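Local coordinates for HD domain protein (Enterococcus faecalis, PDB 4LRL), which probably removes the intact triphosphate from deoxyribonucleoside triphosphates, as a metal-dependent HD-domain enzyme under allosteric control by bound nucleotides, at residues C[98-103]-C[230-235]; C[128-133]-C[198-203]; C[207-212]-C[253-258]; C[214-219]-C[223-228]; C[247-252]-C[423-428]. One frame throughout, in Å; residues are numbered along the deposited sequence.

Interaction 1 of 5, residues C[98-103]-C[230-235]; sequences TRRICE and RILRVI
The long helix 87-108 of the HD domain packs on the short helix 228-234 through Ile101 and Leu232, whose CA atoms are 6.7 Å apart. Leu232 works as a fork with one methyl on each neighbour: its CD2 presses on Ile101 CG1 at 3.5 Å, and its CD1 lies 4.0 Å from Arg100 CB. The Ile101 and Leu232 side chains cross at about a right angle, and no hydrogen bond spans the interface, so the evidence points to purely apolar helix packing. Arg100 lends only the base of its extended chain, since its guanidinium turns off to a salt bridge with Glu96 and a bond to His45 O. Ile101 is held from another quarter by Met199 of helix 194-200. With CG1 beside the backbone N (chi1 -59°), Ile101 also offers two methyls to Ile235, at the start of strand 235-238: both CD1 and CG2 of Ile101 lie 3.9 Å from Ile235 CD1.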
# COMPACT_ATOMS: atom_id res chain seq x y z
N THR C 98 -8.88 12.28 17.41
CA THR C 98 -9.11 13.40 18.32
C THR C 98 -8.02 13.45 19.39
O THR C 98 -7.53 14.54 19.74
CB THR C 98 -10.50 13.27 19.00
OG1 THR C 98 -11.52 13.31 17.99
CG2 THR C 98 -10.76 14.40 19.96
N ARG C 99 -7.62 12.28 19.89
CA ARG C 99 -6.55 12.20 20.88
C ARG C 99 -5.24 12.69 20.26
O ARG C 99 -4.48 13.43 20.89
CB ARG C 99 -6.41 10.79 21.43
CG ARG C 99 -5.38 10.66 22.54
CD ARG C 99 -4.95 9.21 22.73
NE ARG C 99 -4.19 8.67 21.61
CZ ARG C 99 -2.91 8.94 21.32
NH1 ARG C 99 -2.20 9.78 22.08
NH2 ARG C 99 -2.33 8.37 20.27
N ARG C 100 -4.98 12.30 19.02
CA ARG C 100 -3.74 12.73 18.35
C ARG C 100 -3.72 14.25 18.17
O ARG C 100 -2.68 14.87 18.37
CB ARG C 100 -3.54 11.99 17.04
CG ARG C 100 -3.21 10.52 17.26
CD ARG C 100 -3.14 9.71 15.99
NE ARG C 100 -3.12 8.28 16.32
CZ ARG C 100 -2.89 7.29 15.45
NH1 ARG C 100 -2.90 6.04 15.88
NH2 ARG C 100 -2.65 7.55 14.17
N ILE C 101 -4.88 14.82 17.83
CA ILE C 101 -5.01 16.27 17.63
C ILE C 101 -4.80 17.05 18.93
O ILE C 101 -4.06 18.03 18.95
CB ILE C 101 -6.37 16.66 16.98
CG1 ILE C 101 -6.51 15.97 15.62
CG2 ILE C 101 -6.49 18.18 16.82
CD1 ILE C 101 -7.85 16.16 14.93
N CYS C 102 -5.45 16.60 20.01
CA CYS C 102 -5.31 17.19 21.33
C CYS C 102 -3.87 17.16 21.81
O CYS C 102 -3.38 18.11 22.41
CB CYS C 102 -6.20 16.47 22.33
SG CYS C 102 -7.96 16.77 22.12
N GLU C 103 -3.20 16.04 21.53
CA GLU C 103 -1.81 15.84 21.88
C GLU C 103 -0.92 16.87 21.18
O GLU C 103 -0.10 17.53 21.82
CB GLU C 103 -1.39 14.41 21.51
CG GLU C 103 -0.05 13.98 22.06
CD GLU C 103 -0.09 13.58 23.53
OE1 GLU C 103 -1.14 13.12 24.02
OE2 GLU C 103 0.96 13.70 24.19
N ARG C 230 -0.09 14.32 7.37
CA ARG C 230 0.22 15.67 6.91
C ARG C 230 -0.80 16.68 7.41
O ARG C 230 -0.43 17.81 7.72
CB ARG C 230 0.41 15.78 5.39
CG ARG C 230 0.91 17.20 4.93
CD ARG C 230 2.16 17.71 5.67
NE ARG C 230 2.48 19.10 5.33
CZ ARG C 230 3.46 19.83 5.88
NH1 ARG C 230 4.25 19.32 6.81
NH2 ARG C 230 3.63 21.08 5.49
N ILE C 231 -2.06 16.27 7.53
CA ILE C 231 -3.06 17.16 8.11
C ILE C 231 -2.76 17.42 9.58
O ILE C 231 -2.87 18.55 10.05
CB ILE C 231 -4.51 16.65 7.88
CG1 ILE C 231 -4.80 16.59 6.38
CG2 ILE C 231 -5.52 17.58 8.61
CD1 ILE C 231 -6.21 16.27 6.03
N LEU C 232 -2.32 16.38 10.28
CA LEU C 232 -1.96 16.53 11.69
C LEU C 232 -0.75 17.44 11.89
O LEU C 232 -0.60 18.03 12.96
CB LEU C 232 -1.74 15.17 12.35
CG LEU C 232 -3.01 14.31 12.50
CD1 LEU C 232 -2.72 13.01 13.22
CD2 LEU C 232 -4.12 15.07 13.20
N ARG C 233 0.09 17.57 10.87
CA ARG C 233 1.28 18.41 10.98
C ARG C 233 0.97 19.90 10.83
O ARG C 233 1.77 20.74 11.23
CB ARG C 233 2.32 17.99 9.94
CG ARG C 233 3.75 18.46 10.23
CD ARG C 233 4.46 17.52 11.19
NE ARG C 233 5.66 18.12 11.77
CZ ARG C 233 6.57 17.46 12.48
NH1 ARG C 233 6.43 16.15 12.70
NH2 ARG C 233 7.63 18.10 12.98
N VAL C 234 -0.18 20.23 10.24
CA VAL C 234 -0.52 21.62 9.96
C VAL C 234 -1.79 22.09 10.66
O VAL C 234 -2.08 23.29 10.67
CB VAL C 234 -0.64 21.90 8.43
CG1 VAL C 234 0.70 21.66 7.73
CG2 VAL C 234 -1.76 21.06 7.80
N ILE C 235 -2.54 21.15 11.25
CA ILE C 235 -3.75 21.47 12.02
C ILE C 235 -3.40 22.35 13.23
O ILE C 235 -2.37 22.18 13.87
CB ILE C 235 -4.53 20.21 12.48
CG1 ILE C 235 -5.93 20.58 12.96
CG2 ILE C 235 -3.74 19.42 13.56
CD1 ILE C 235 -6.90 19.42 13.10

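Interaction 2 of 5, residues C[128-133]-C[198-203]; sequences LCAALL and QMISSQ
This is a small, wholly apolar and buried contact in which Ile200, near the end of helix 194-200, meets Ala130 and Ala131 of helix 124-133 inside the HD domain. The closeness of the backbones is the first evidence: Ala131 CA and Ile200 CA are 6.1 Å apart, a spacing that the two alanines permit because each presents only a methyl. Ile200 makes its main approach with CD1, which touches Ala130 CB at 3.5 Å and comes within 3.8 Å of Ala131 N. One carbon back along the same branch, Ile200 CG1 lies 4.3 Å from Ala131 CB. Placing CG1 beside the backbone N (chi1 -71°) sends this branch across to the alanines. Val186 of helix 179-187 touches both Ala130 and Ile200. Just beyond, Ala131 O receives a hydrogen bond from His134 ND1, which fixes the imidazole while its NE2 binds nickel. The Ile200 side chain is about 4 Å from that of His134, consistent with a second-shell place beside the His-Asp motif that names HD domains.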
# COMPACT_ATOMS: atom_id res chain seq x y z
N LEU C 128 -12.54 14.07 24.21
CA LEU C 128 -12.36 12.64 23.96
C LEU C 128 -13.67 11.90 24.17
O LEU C 128 -14.02 11.01 23.39
CB LEU C 128 -11.25 12.06 24.85
CG LEU C 128 -9.84 12.57 24.58
CD1 LEU C 128 -8.83 12.03 25.59
CD2 LEU C 128 -9.43 12.24 23.15
N CYS C 129 -14.40 12.29 25.21
CA CYS C 129 -15.70 11.69 25.48
C CYS C 129 -16.67 11.93 24.33
O CYS C 129 -17.25 10.99 23.80
CB CYS C 129 -16.25 12.19 26.81
SG CYS C 129 -15.37 11.52 28.23
N ALA C 130 -16.81 13.19 23.93
CA ALA C 130 -17.66 13.53 22.77
C ALA C 130 -17.25 12.81 21.49
O ALA C 130 -18.11 12.40 20.71
CB ALA C 130 -17.71 15.01 22.55
N ALA C 131 -15.95 12.63 21.28
CA ALA C 131 -15.45 11.91 20.11
C ALA C 131 -15.86 10.43 20.13
O ALA C 131 -16.31 9.89 19.13
CB ALA C 131 -13.95 12.03 20.01
N LEU C 132 -15.71 9.80 21.29
CA LEU C 132 -16.06 8.40 21.43
C LEU C 132 -17.57 8.16 21.29
O LEU C 132 -18.01 7.15 20.70
CB LEU C 132 -15.56 7.87 22.77
CG LEU C 132 -15.72 6.37 22.99
CD1 LEU C 132 -14.93 5.59 21.91
CD2 LEU C 132 -15.28 6.00 24.38
N LEU C 133 -18.36 9.09 21.81
CA LEU C 133 -19.80 8.89 21.93
C LEU C 133 -20.60 9.50 20.80
O LEU C 133 -21.83 9.40 20.80
CB LEU C 133 -20.30 9.45 23.27
CG LEU C 133 -19.77 8.83 24.56
CD1 LEU C 133 -20.16 9.70 25.74
CD2 LEU C 133 -20.28 7.39 24.72
N GLN C 198 -15.51 22.05 16.85
CA GLN C 198 -15.02 21.87 15.48
C GLN C 198 -14.15 20.62 15.28
O GLN C 198 -14.04 20.12 14.17
CB GLN C 198 -14.29 23.12 14.96
CG GLN C 198 -15.23 24.24 14.51
CD GLN C 198 -14.50 25.49 14.03
OE1 GLN C 198 -13.43 25.41 13.39
NE2 GLN C 198 -15.06 26.64 14.33
N MET C 199 -13.55 20.12 16.36
CA MET C 199 -12.71 18.93 16.28
C MET C 199 -13.56 17.71 15.96
O MET C 199 -13.12 16.75 15.32
CB MET C 199 -11.92 18.71 17.57
CG MET C 199 -10.63 17.90 17.37
SD MET C 199 -9.61 17.69 18.84
CE MET C 199 -9.25 19.40 19.30
N ILE C 200 -14.81 17.78 16.40
CA ILE C 200 -15.73 16.67 16.32
C ILE C 200 -16.72 16.86 15.18
O ILE C 200 -17.14 15.89 14.53
CB ILE C 200 -16.41 16.45 17.67
CG1 ILE C 200 -15.35 15.89 18.64
CG2 ILE C 200 -17.62 15.51 17.55
CD1 ILE C 200 -15.57 16.25 20.08
N SER C 201 -17.08 18.11 14.91
CA SER C 201 -18.00 18.39 13.83
C SER C 201 -17.65 19.69 13.14
O SER C 201 -17.66 20.76 13.76
CB SER C 201 -19.44 18.42 14.34
OG SER C 201 -20.31 18.77 13.29
N SER C 202 -17.31 19.59 11.86
CA SER C 202 -16.98 20.73 11.02
C SER C 202 -17.00 20.23 9.58
O SER C 202 -17.66 19.23 9.29
CB SER C 202 -15.60 21.31 11.40
OG SER C 202 -14.56 20.40 11.11
N GLN C 203 -16.31 20.92 8.68
CA GLN C 203 -16.15 20.44 7.31
C GLN C 203 -14.93 19.53 7.17
O GLN C 203 -14.75 18.85 6.16
CB GLN C 203 -16.13 21.59 6.31
CG GLN C 203 -17.53 22.20 6.04
CD GLN C 203 -18.46 21.19 5.40
OE1 GLN C 203 -18.07 20.45 4.50
NE2 GLN C 203 -19.71 21.15 5.86

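Interaction 3 of 5, residues C[207-212]-C[253-258]; sequences DRMDYL and EDYIVS. With NI (nickel (II) ion), chain N.
Tyr255 lies against Arg208, Met209 and Leu212, joining helix 249-267 to the HD-domain helix that carries the last metal ligand of the H...HD...D motif. Leu212 CD1 packs on Tyr255 CE1 at 3.4 Å, the two side chains crossing at about a right angle, while Met209 CG makes a looser contact with the same CE1 at 4.4 Å. Arg208 comes in at the phenol end: its CD is 3.2 Å from Tyr255 OH, a carbon-to-oxygen van der Waals contact, and its CB lies near the ring plane at the edge. The guanidinium is turned 79° from the ring and makes no stack. The segment axes are 11.2 Å apart at closest approach and cross at 59°, a gap that the tyrosine bridges because its CG stands anti to the backbone N (chi1 157°).

Polar ends are positioned from the next shell. Tyr255 OH bonds Gln203 O, and Arg208 NE bonds the preceding carbonyl, Ser202 O; Asp397 adds a salt bridge to Arg208 NH2. The loop before the helix is thereby tied to both partners. At the far side of that helix Asp207 binds nickel with His90, His134 and Asp135. Its OD2 lies 2.1 Å from the metal, while OD1 accepts a hydrogen bond from a nickel-bound water.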
# COMPACT_ATOMS: atom_id res chain seq x y z
N ASP C 207 -14.36 12.98 12.74
CA ASP C 207 -15.44 12.08 12.33
C ASP C 207 -15.31 11.78 10.83
O ASP C 207 -15.17 10.62 10.43
CB ASP C 207 -16.80 12.73 12.68
CG ASP C 207 -18.00 11.84 12.36
OD1 ASP C 207 -19.13 12.34 12.46
OD2 ASP C 207 -17.85 10.66 12.03
N ARG C 208 -15.33 12.82 10.02
CA ARG C 208 -15.13 12.69 8.58
C ARG C 208 -13.79 12.03 8.25
O ARG C 208 -13.73 11.13 7.40
CB ARG C 208 -15.24 14.05 7.90
CG ARG C 208 -16.56 14.78 8.14
CD ARG C 208 -16.46 16.14 7.56
NE ARG C 208 -17.61 17.02 7.78
CZ ARG C 208 -18.71 17.03 7.03
NH1 ARG C 208 -19.68 17.91 7.29
NH2 ARG C 208 -18.84 16.17 6.03
N MET C 209 -12.73 12.44 8.95
CA MET C 209 -11.40 11.90 8.66
C MET C 209 -11.33 10.39 8.90
O MET C 209 -10.79 9.66 8.09
CB MET C 209 -10.31 12.66 9.43
CG MET C 209 -10.12 14.10 8.94
SD MET C 209 -8.56 14.85 9.45
CE MET C 209 -8.98 15.54 11.04
N ASP C 210 -11.92 9.92 10.00
CA ASP C 210 -11.91 8.49 10.25
C ASP C 210 -12.76 7.72 9.25
O ASP C 210 -12.28 6.74 8.69
CB ASP C 210 -12.33 8.15 11.68
CG ASP C 210 -12.15 6.67 11.97
OD1 ASP C 210 -13.15 5.93 11.92
OD2 ASP C 210 -11.00 6.24 12.23
N TYR C 211 -14.02 8.12 9.01
CA TYR C 211 -14.83 7.29 8.13
C TYR C 211 -14.34 7.29 6.69
O TYR C 211 -14.39 6.27 6.02
CB TYR C 211 -16.36 7.50 8.26
CG TYR C 211 -16.95 8.80 7.77
CD1 TYR C 211 -16.95 9.15 6.42
CD2 TYR C 211 -17.60 9.65 8.67
CE1 TYR C 211 -17.54 10.34 5.98
CE2 TYR C 211 -18.19 10.84 8.24
CZ TYR C 211 -18.15 11.18 6.90
OH TYR C 211 -18.75 12.37 6.51
N LEU C 212 -13.81 8.42 6.23
CA LEU C 212 -13.24 8.44 4.87
C LEU C 212 -12.10 7.43 4.73
O LEU C 212 -12.09 6.64 3.79
CB LEU C 212 -12.81 9.85 4.45
CG LEU C 212 -13.99 10.83 4.25
CD1 LEU C 212 -13.48 12.27 4.11
CD2 LEU C 212 -14.93 10.46 3.08
N GLU C 253 -6.39 19.92 0.37
CA GLU C 253 -6.93 19.60 -0.95
C GLU C 253 -7.18 18.11 -1.15
O GLU C 253 -8.25 17.73 -1.62
CB GLU C 253 -5.98 20.05 -2.05
CG GLU C 253 -6.03 21.52 -2.38
CD GLU C 253 -5.15 21.85 -3.57
OE1 GLU C 253 -4.30 21.01 -3.96
OE2 GLU C 253 -5.33 22.95 -4.13
N ASP C 254 -6.18 17.29 -0.81
CA ASP C 254 -6.28 15.83 -0.90
C ASP C 254 -7.39 15.28 -0.03
O ASP C 254 -7.99 14.26 -0.36
CB ASP C 254 -4.97 15.16 -0.48
CG ASP C 254 -3.79 15.58 -1.33
OD1 ASP C 254 -2.67 15.62 -0.79
OD2 ASP C 254 -3.99 15.88 -2.53
N TYR C 255 -7.66 15.94 1.09
CA TYR C 255 -8.79 15.54 1.90
C TYR C 255 -10.10 15.77 1.13
O TYR C 255 -10.94 14.88 1.07
CB TYR C 255 -8.78 16.25 3.26
CG TYR C 255 -10.14 16.29 3.90
CD1 TYR C 255 -10.68 15.15 4.50
CD2 TYR C 255 -10.90 17.46 3.89
CE1 TYR C 255 -11.93 15.18 5.08
CE2 TYR C 255 -12.17 17.50 4.46
CZ TYR C 255 -12.68 16.36 5.06
OH TYR C 255 -13.92 16.38 5.63
N ILE C 256 -10.25 16.94 0.52
CA ILE C 256 -11.46 17.23 -0.27
C ILE C 256 -11.60 16.29 -1.47
O ILE C 256 -12.68 15.81 -1.78
CB ILE C 256 -11.53 18.72 -0.71
CG1 ILE C 256 -11.63 19.64 0.51
CG2 ILE C 256 -12.72 18.95 -1.65
CD1 ILE C 256 -12.94 19.51 1.30
N VAL C 257 -10.49 16.00 -2.13
CA VAL C 257 -10.47 15.06 -3.24
C VAL C 257 -10.96 13.67 -2.80
O VAL C 257 -11.83 13.10 -3.46
CB VAL C 257 -9.07 15.01 -3.90
CG1 VAL C 257 -8.98 13.90 -4.95
CG2 VAL C 257 -8.77 16.35 -4.54
N SER C 258 -10.44 13.15 -1.69
CA SER C 258 -10.84 11.84 -1.17
C SER C 258 -12.31 11.81 -0.79
O SER C 258 -13.02 10.81 -1.04
CB SER C 258 -10.00 11.45 0.04
OG SER C 258 -8.62 11.38 -0.29
NI NI N . -19.11 9.19 12.89
O HOH W 1 -20.81 10.26 12.14
O HOH W 2 -20.03 8.04 10.97

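Interaction 4 of 5, residues C[214-219]-C[223-228]; sequences RDAYFT and YGTFDL
Ala216 and Thr225 meet without any aromatic ring between them, and the flat groups sit to the flanks. One face of the Phe218 ring carries Tyr217 CD2, 4.0 Å above the plane and offset toward the rim, while Arg214 O lies in plane at its edge. Phe218 also stacks with His85, and Tyr217 stacks with Tyr217 of the fourth subunit. Across the turn, Phe226 meets Tyr255 edge-to-face.

Between these groups the end of helix 206-219 and the loop behind it approach closely, with Ala216 CA and Gly224 CA 6.1 Å apart. The touching is methyl to methyl: Ala216 CB is 3.6 Å from Thr225 CG2, and Gly224 O adds a contact to the same CB at 4.1 Å. Thr225 keeps CG2 beside the backbone N (chi1 59°), giving the methyl to Ala216 and the hydroxyl to Glu222 O.

At the helix end Asp215 O is gripped twice, by Thr219 N at 3.0 Å and by Thr219 OG1 at 2.8 Å, from opposite faces of its plane. Asp227 stands at the N-cap of helix 228-234, its OD2 taking a weak hydrogen bond from Arg230 N and also bonding Asn46 of the second subunit. With no hydrogen bond across the segments, the turn rests here on methyl packing, while polar groups find partners in the turn, in distant parts of the chain and in other subunits.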
# COMPACT_ATOMS: atom_id res chain seq x y z
N ARG C 214 -11.37 4.87 6.90
CA ARG C 214 -11.82 3.54 7.30
C ARG C 214 -12.75 2.92 6.24
O ARG C 214 -12.62 1.74 5.90
CB ARG C 214 -12.53 3.60 8.66
CG ARG C 214 -12.99 2.23 9.22
CD ARG C 214 -13.47 2.34 10.69
NE ARG C 214 -12.54 3.13 11.50
CZ ARG C 214 -11.48 2.63 12.12
NH1 ARG C 214 -10.69 3.44 12.81
NH2 ARG C 214 -11.21 1.33 12.08
N ASP C 215 -13.68 3.72 5.73
CA ASP C 215 -14.54 3.25 4.65
C ASP C 215 -13.73 2.88 3.41
O ASP C 215 -14.01 1.87 2.77
CB ASP C 215 -15.62 4.27 4.33
CG ASP C 215 -16.58 4.49 5.49
OD1 ASP C 215 -16.56 3.70 6.46
OD2 ASP C 215 -17.35 5.46 5.43
N ALA C 216 -12.71 3.68 3.09
CA ALA C 216 -11.81 3.37 1.99
C ALA C 216 -11.03 2.10 2.26
O ALA C 216 -10.88 1.26 1.36
CB ALA C 216 -10.85 4.53 1.71
N TYR C 217 -10.55 1.95 3.50
CA TYR C 217 -9.73 0.82 3.88
C TYR C 217 -10.49 -0.49 3.69
O TYR C 217 -9.94 -1.45 3.15
CB TYR C 217 -9.21 0.95 5.33
CG TYR C 217 -8.23 -0.14 5.72
CD1 TYR C 217 -6.85 0.02 5.52
CD2 TYR C 217 -8.67 -1.35 6.28
CE1 TYR C 217 -5.94 -0.99 5.87
CE2 TYR C 217 -7.78 -2.36 6.63
CZ TYR C 217 -6.41 -2.18 6.42
OH TYR C 217 -5.53 -3.18 6.76
N PHE C 218 -11.75 -0.51 4.11
CA PHE C 218 -12.57 -1.75 4.05
C PHE C 218 -13.23 -2.02 2.69
O PHE C 218 -13.35 -3.17 2.29
CB PHE C 218 -13.58 -1.80 5.19
CG PHE C 218 -12.96 -2.07 6.53
CD1 PHE C 218 -12.54 -1.03 7.35
CD2 PHE C 218 -12.76 -3.37 6.97
CE1 PHE C 218 -11.95 -1.28 8.58
CE2 PHE C 218 -12.17 -3.62 8.21
CZ PHE C 218 -11.76 -2.57 9.01
N THR C 219 -13.67 -0.97 1.99
CA THR C 219 -14.21 -1.18 0.65
C THR C 219 -13.12 -1.61 -0.33
O THR C 219 -13.40 -2.32 -1.29
CB THR C 219 -14.93 0.06 0.10
OG1 THR C 219 -14.01 1.16 0.05
CG2 THR C 219 -16.13 0.44 0.96
N TYR C 223 -7.21 4.10 -3.22
CA TYR C 223 -6.75 5.39 -3.73
C TYR C 223 -7.73 6.53 -3.45
O TYR C 223 -7.49 7.68 -3.83
CB TYR C 223 -6.40 5.31 -5.23
CG TYR C 223 -5.17 4.47 -5.52
CD1 TYR C 223 -5.29 3.16 -5.99
CD2 TYR C 223 -3.89 4.98 -5.31
CE1 TYR C 223 -4.15 2.39 -6.25
CE2 TYR C 223 -2.75 4.22 -5.57
CZ TYR C 223 -2.88 2.92 -6.04
OH TYR C 223 -1.75 2.17 -6.30
N GLY C 224 -8.83 6.19 -2.75
CA GLY C 224 -9.74 7.20 -2.23
C GLY C 224 -9.31 7.76 -0.88
O GLY C 224 -10.15 8.16 -0.07
N THR C 225 -7.99 7.79 -0.63
CA THR C 225 -7.43 8.21 0.66
C THR C 225 -6.52 9.45 0.57
O THR C 225 -5.85 9.68 -0.45
CB THR C 225 -6.63 7.07 1.36
OG1 THR C 225 -5.55 6.63 0.52
CG2 THR C 225 -7.53 5.89 1.68
N PHE C 226 -6.52 10.24 1.64
CA PHE C 226 -5.64 11.39 1.81
C PHE C 226 -4.62 11.03 2.90
O PHE C 226 -4.60 9.91 3.38
CB PHE C 226 -6.47 12.60 2.26
CG PHE C 226 -7.18 12.38 3.57
CD1 PHE C 226 -6.63 12.84 4.76
CD2 PHE C 226 -8.38 11.67 3.61
CE1 PHE C 226 -7.26 12.61 5.96
CE2 PHE C 226 -9.02 11.43 4.81
CZ PHE C 226 -8.47 11.91 5.99
N ASP C 227 -3.81 12.00 3.31
CA ASP C 227 -2.77 11.73 4.31
C ASP C 227 -3.08 12.37 5.66
O ASP C 227 -2.92 13.59 5.84
CB ASP C 227 -1.41 12.21 3.78
CG ASP C 227 -0.27 11.77 4.66
OD1 ASP C 227 -0.04 10.53 4.78
OD2 ASP C 227 0.41 12.65 5.23
N LEU C 228 -3.51 11.54 6.61
CA LEU C 228 -3.81 11.99 7.97
C LEU C 228 -2.62 12.69 8.64
O LEU C 228 -2.78 13.74 9.25
CB LEU C 228 -4.29 10.83 8.85
CG LEU C 228 -4.64 11.16 10.31
CD1 LEU C 228 -5.72 12.23 10.40
CD2 LEU C 228 -5.05 9.92 11.07

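Interaction 5 of 5, residues C[247-252]-C[423-428]; sequences NGMHAV and ATVSPL
Ser426, which packs against Met249, has its hydroxyl gripped by two groups: Ser426 OG hydrogen-bonds Glu253 OE2, and it also accepts from Val429 N. Holding OG anti to the backbone N (chi1 172°) puts the oxygen where both can be met. The other carboxylate oxygen of Glu253, OE1, bonds His250 ND1, so one acid links the first turn of helix 249-267 to the serine.

Across the interface itself the touching atom is a sulfur. Met249 SD lies 3.6 Å from Val425 O and 4.2 Å from Val425 CG2, and the same SD is 4.2 Å from Ser426 CB. None of these pairs counts as a hydrogen bond; the thioether simply rests on the bend of the chain between two short helices. Within that bend Ser426 occupies the N-cap position of helix 427-434 and caps it through the Val429 N bond. Gly248 holds the matching position at the head of helix 249-267, where Val252 N bonds Gly248 O at 3.2 Å. The starts of two helices thus lie near each other in the HD-associated part of the chain, Met249 CA and Ser426 CA being 8.1 Å apart.

The Met249 chain leaves with CG anti to the backbone N (chi1 171°) and then bends at its last torsion (chi3 52°). This bend brings CE back over one face of the His250 imidazole, 3.4 Å above the plane and toward its rim.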
# COMPACT_ATOMS: atom_id res chain seq x y z
N ASN C 247 0.86 26.37 4.61
CA ASN C 247 1.86 25.50 3.97
C ASN C 247 1.39 24.04 3.80
O ASN C 247 2.05 23.25 3.15
CB ASN C 247 3.22 25.57 4.67
CG ASN C 247 3.18 25.01 6.08
OD1 ASN C 247 3.47 23.84 6.31
ND2 ASN C 247 2.81 25.85 7.04
N GLY C 248 0.23 23.71 4.36
CA GLY C 248 -0.36 22.39 4.22
C GLY C 248 -1.61 22.34 3.36
O GLY C 248 -2.36 21.36 3.42
N MET C 249 -1.83 23.37 2.55
CA MET C 249 -3.02 23.46 1.70
C MET C 249 -3.25 22.22 0.81
O MET C 249 -4.38 21.73 0.70
CB MET C 249 -2.98 24.72 0.83
CG MET C 249 -4.11 24.73 -0.22
SD MET C 249 -3.92 25.83 -1.63
CE MET C 249 -2.28 25.44 -2.27
N HIS C 250 -2.19 21.74 0.17
CA HIS C 250 -2.32 20.59 -0.75
C HIS C 250 -2.83 19.34 -0.04
O HIS C 250 -3.62 18.59 -0.61
CB HIS C 250 -1.02 20.30 -1.48
CG HIS C 250 -0.55 21.42 -2.38
ND1 HIS C 250 -1.34 21.94 -3.39
CD2 HIS C 250 0.62 22.09 -2.42
CE1 HIS C 250 -0.66 22.89 -4.01
NE2 HIS C 250 0.52 23.01 -3.44
N ALA C 251 -2.39 19.14 1.20
CA ALA C 251 -2.90 18.06 2.04
C ALA C 251 -4.38 18.25 2.37
O ALA C 251 -5.13 17.29 2.44
CB ALA C 251 -2.08 17.94 3.29
N VAL C 252 -4.80 19.50 2.59
CA VAL C 252 -6.21 19.79 2.80
C VAL C 252 -6.97 19.52 1.49
O VAL C 252 -8.05 18.93 1.52
CB VAL C 252 -6.43 21.24 3.32
CG1 VAL C 252 -7.92 21.58 3.38
CG2 VAL C 252 -5.78 21.40 4.70
N ALA C 423 -11.40 27.16 -0.68
CA ALA C 423 -11.78 27.28 -2.10
C ALA C 423 -11.20 28.55 -2.73
O ALA C 423 -10.80 28.56 -3.90
CB ALA C 423 -13.30 27.25 -2.25
N THR C 424 -11.18 29.62 -1.94
CA THR C 424 -10.58 30.91 -2.31
C THR C 424 -9.17 30.79 -2.91
O THR C 424 -8.86 31.43 -3.91
CB THR C 424 -10.61 31.85 -1.09
OG1 THR C 424 -11.87 32.54 -1.06
CG2 THR C 424 -9.47 32.86 -1.09
N VAL C 425 -8.32 29.96 -2.31
CA VAL C 425 -6.95 29.84 -2.80
C VAL C 425 -6.66 28.50 -3.47
O VAL C 425 -5.51 28.21 -3.78
CB VAL C 425 -5.90 30.11 -1.69
CG1 VAL C 425 -5.89 31.60 -1.31
CG2 VAL C 425 -6.16 29.24 -0.48
N SER C 426 -7.70 27.70 -3.70
CA SER C 426 -7.54 26.42 -4.39
C SER C 426 -8.55 26.25 -5.52
O SER C 426 -9.73 26.02 -5.27
CB SER C 426 -7.64 25.25 -3.41
OG SER C 426 -7.66 24.03 -4.13
N PRO C 427 -8.08 26.37 -6.77
CA PRO C 427 -8.87 26.17 -7.96
C PRO C 427 -9.49 24.77 -8.03
O PRO C 427 -10.63 24.62 -8.49
CB PRO C 427 -7.85 26.34 -9.08
CG PRO C 427 -6.84 27.26 -8.51
CD PRO C 427 -6.73 26.87 -7.09
N LEU C 428 -8.76 23.76 -7.57
CA LEU C 428 -9.22 22.38 -7.63
C LEU C 428 -10.41 22.17 -6.71
O LEU C 428 -11.39 21.51 -7.06
CB LEU C 428 -8.08 21.42 -7.27
CG LEU C 428 -8.38 19.94 -7.04
CD1 LEU C 428 -8.77 19.23 -8.34
CD2 LEU C 428 -7.16 19.28 -6.43

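In the fold
Helices 194-200, 206-219 and 228-234, which follow one another in the chain, carry parts of interactions 1 to 4. Interactions 3 and 4 are nearest, their centres 8 Å apart, and share helix 206-219; interaction 4 is nested inside the loop that interaction 3 closes. Interaction 2 is likewise nested within interaction 1, which joins helix 87-108 to helix 228-234. Interactions 3 and 5 share helix 249-267, cross along the chain and both touch the third subunit. Interactions 2 and 5 lie furthest apart, 24 Å between centres, and do not touch. The set thus runs from packing beside the nickel site, through the metal-bearing helix, to the HD-associated region at the subunit boundary.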